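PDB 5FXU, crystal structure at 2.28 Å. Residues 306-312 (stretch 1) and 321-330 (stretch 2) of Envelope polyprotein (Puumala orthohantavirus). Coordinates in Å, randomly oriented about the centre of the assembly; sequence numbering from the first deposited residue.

Stretch 1 306-312: LYTSTGV
Stretch 2 321-330: YIWAPGIIME

Strands 310-312 and 321-323 pair antiparallel, their axes 154° apart and 4.6 Å at closest approach. Gly311 and Ile322 form the hydrogen-bonded pair: Ile322 N to Gly311 O is 2.8 Å, Gly311 N to Ile322 O 3.1 Å. Thr310-Trp323 (CA-CA 4.7 Å) and Val312-Tyr321 (CA-CA 4.5 Å) are non-hydrogen-bonded pairs, and Ala324 N to Ser309 O, 2.9 Å, extends the ladder into loop.

Thr310, Val312, Tyr321 and Trp323 share one face. Across their close-set pair, Val312 (t) packs apolar CG2 3.4 Å from CD1 of the Tyr321 ring (m, chi2 -84°); Trp323 (t, chi2 37°) places CD1 4.2 Å from CG2 of Thr310 (p).

On the other face, Gly311, nearly fully extended (-169/-171), leaves room for Met329, whose p, t, 109° chain lays CE 3.4 Å from Gly311 N and 3.2 Å from Ser309 O. A CB on Gly311 would sit 3.1 Å from Met329 SD.

A type II turn, Ala324 to Ile327, closes through Ile327 N to Ala324 O, 3.2 Å; Gly326 has phi 79°, which favours glycine. Strand 327-329 follows; water 2 links Thr308 O (2.9 Å) to Met329 N (3.1 Å). Ser309 (m) holds water 3, OG at 2.7 Å, which also lies 2.9 Å from Ala324 O, in hydrogen-bonding position. Farther out, Ile328 (m, t) brings CD1 4.1 Å from CD2 at the ring edge of Tyr307 (m, chi2 -58°).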

# COMPACT_ATOMS: atom_id res chain seq x y z
N LEU A 306 -4.45 -2.83 13.67
CA LEU A 306 -5.55 -2.82 12.74
C LEU A 306 -5.10 -2.26 11.38
O LEU A 306 -5.22 -2.94 10.36
CB LEU A 306 -6.70 -2.03 13.32
CG LEU A 306 -8.08 -2.25 12.70
CD1 LEU A 306 -8.54 -3.70 12.82
CD2 LEU A 306 -9.09 -1.34 13.40
N TYR A 307 -4.56 -1.06 11.37
CA TYR A 307 -4.06 -0.42 10.16
C TYR A 307 -2.57 -0.67 10.00
O TYR A 307 -1.89 -1.07 10.93
CB TYR A 307 -4.33 1.09 10.22
CG TYR A 307 -5.78 1.42 10.48
CD1 TYR A 307 -6.78 0.97 9.63
CD2 TYR A 307 -6.16 2.20 11.58
CE1 TYR A 307 -8.11 1.26 9.87
CE2 TYR A 307 -7.49 2.49 11.83
CZ TYR A 307 -8.45 2.01 10.96
OH TYR A 307 -9.77 2.27 11.20
N THR A 308 -2.05 -0.38 8.82
CA THR A 308 -0.63 -0.38 8.59
C THR A 308 0.03 0.72 9.42
O THR A 308 -0.61 1.72 9.74
CB THR A 308 -0.29 -0.19 7.07
OG1 THR A 308 -0.80 1.05 6.59
CG2 THR A 308 -0.86 -1.31 6.24
N SER A 309 1.31 0.55 9.71
CA SER A 309 2.06 1.45 10.57
C SER A 309 3.16 2.16 9.80
O SER A 309 4.08 2.68 10.41
CB SER A 309 2.69 0.65 11.71
OG SER A 309 1.76 -0.23 12.30
N THR A 310 3.05 2.23 8.47
CA THR A 310 4.09 2.85 7.64
C THR A 310 3.52 3.99 6.78
O THR A 310 2.38 3.92 6.32
CB THR A 310 4.73 1.84 6.71
OG1 THR A 310 3.70 1.24 5.93
CG2 THR A 310 5.47 0.74 7.49
N GLY A 311 4.31 5.04 6.61
CA GLY A 311 3.93 6.13 5.74
C GLY A 311 5.07 7.09 5.48
O GLY A 311 6.21 6.83 5.87
N VAL A 312 4.75 8.21 4.85
CA VAL A 312 5.69 9.28 4.55
C VAL A 312 5.08 10.59 5.02
O VAL A 312 3.88 10.79 4.92
CB VAL A 312 5.93 9.37 3.03
CG1 VAL A 312 7.00 10.37 2.67
CG2 VAL A 312 6.37 8.02 2.49
N TYR A 321 10.39 8.64 5.57
CA TYR A 321 9.60 7.43 5.80
C TYR A 321 9.49 7.16 7.29
O TYR A 321 10.45 7.30 8.03
CB TYR A 321 10.22 6.22 5.09
CG TYR A 321 10.15 6.27 3.59
CD1 TYR A 321 9.01 5.85 2.94
CD2 TYR A 321 11.23 6.72 2.82
CE1 TYR A 321 8.93 5.88 1.55
CE2 TYR A 321 11.16 6.77 1.43
CZ TYR A 321 10.00 6.34 0.80
OH TYR A 321 9.87 6.39 -0.57
N ILE A 322 8.30 6.77 7.72
CA ILE A 322 7.99 6.56 9.12
C ILE A 322 7.44 5.18 9.36
O ILE A 322 6.64 4.70 8.60
CB ILE A 322 6.98 7.61 9.62
CG1 ILE A 322 7.65 8.97 9.64
CG2 ILE A 322 6.53 7.33 11.05
CD1 ILE A 322 6.85 9.98 8.90
N TRP A 323 7.93 4.56 10.41
CA TRP A 323 7.39 3.35 10.95
C TRP A 323 6.96 3.65 12.39
O TRP A 323 7.80 3.97 13.23
CB TRP A 323 8.47 2.26 10.93
CG TRP A 323 8.04 0.98 11.54
CD1 TRP A 323 6.83 0.41 11.47
CD2 TRP A 323 8.86 0.10 12.30
NE1 TRP A 323 6.83 -0.75 12.15
CE2 TRP A 323 8.07 -0.97 12.68
CE3 TRP A 323 10.21 0.12 12.69
CZ2 TRP A 323 8.56 -2.03 13.43
CZ3 TRP A 323 10.70 -0.92 13.43
CH2 TRP A 323 9.88 -1.99 13.80
N ALA A 324 5.66 3.55 12.68
CA ALA A 324 5.12 3.99 13.94
C ALA A 324 4.30 2.92 14.64
O ALA A 324 3.08 2.95 14.62
CB ALA A 324 4.30 5.26 13.73
N PRO A 325 4.98 1.96 15.26
CA PRO A 325 4.25 0.88 15.88
C PRO A 325 3.50 1.36 17.10
O PRO A 325 4.06 2.12 17.90
CB PRO A 325 5.32 -0.13 16.27
CG PRO A 325 6.63 0.55 16.10
CD PRO A 325 6.43 1.69 15.17
N GLY A 326 2.24 0.96 17.20
CA GLY A 326 1.37 1.38 18.29
C GLY A 326 0.79 2.78 18.12
O GLY A 326 0.18 3.30 19.03
N ILE A 327 0.97 3.40 16.95
CA ILE A 327 0.44 4.74 16.69
C ILE A 327 -0.24 4.78 15.31
O ILE A 327 0.37 4.38 14.32
CB ILE A 327 1.56 5.79 16.66
CG1 ILE A 327 2.35 5.76 17.98
CG2 ILE A 327 0.98 7.18 16.38
CD1 ILE A 327 3.58 6.63 17.99
N ILE A 328 -1.47 5.26 15.26
CA ILE A 328 -2.13 5.57 13.99
C ILE A 328 -1.66 6.96 13.59
O ILE A 328 -2.14 7.96 14.15
CB ILE A 328 -3.66 5.54 14.11
CG1 ILE A 328 -4.11 4.18 14.62
CG2 ILE A 328 -4.31 5.85 12.74
CD1 ILE A 328 -5.54 4.14 15.09
N MET A 329 -0.70 7.03 12.65
CA MET A 329 -0.16 8.32 12.22
C MET A 329 -1.25 9.17 11.51
O MET A 329 -2.20 8.64 10.91
CB MET A 329 1.16 8.18 11.43
CG MET A 329 1.03 7.46 10.11
SD MET A 329 2.68 7.25 9.43
CE MET A 329 2.80 5.48 9.67
N GLU A 330 -1.16 10.48 11.68
CA GLU A 330 -2.18 11.39 11.16
C GLU A 330 -2.26 11.26 9.65
O GLU A 330 -1.29 11.53 8.95
CB GLU A 330 -1.83 12.84 11.53
CG GLU A 330 -2.80 13.91 11.04
CD GLU A 330 -4.17 13.71 11.65
OE1 GLU A 330 -4.41 14.20 12.79
OE2 GLU A 330 -4.96 12.98 11.03
O HOH W 1 -1.62 2.27 12.56
O HOH W 2 -0.60 4.44 10.87
O HOH W 3 0.62 1.42 14.10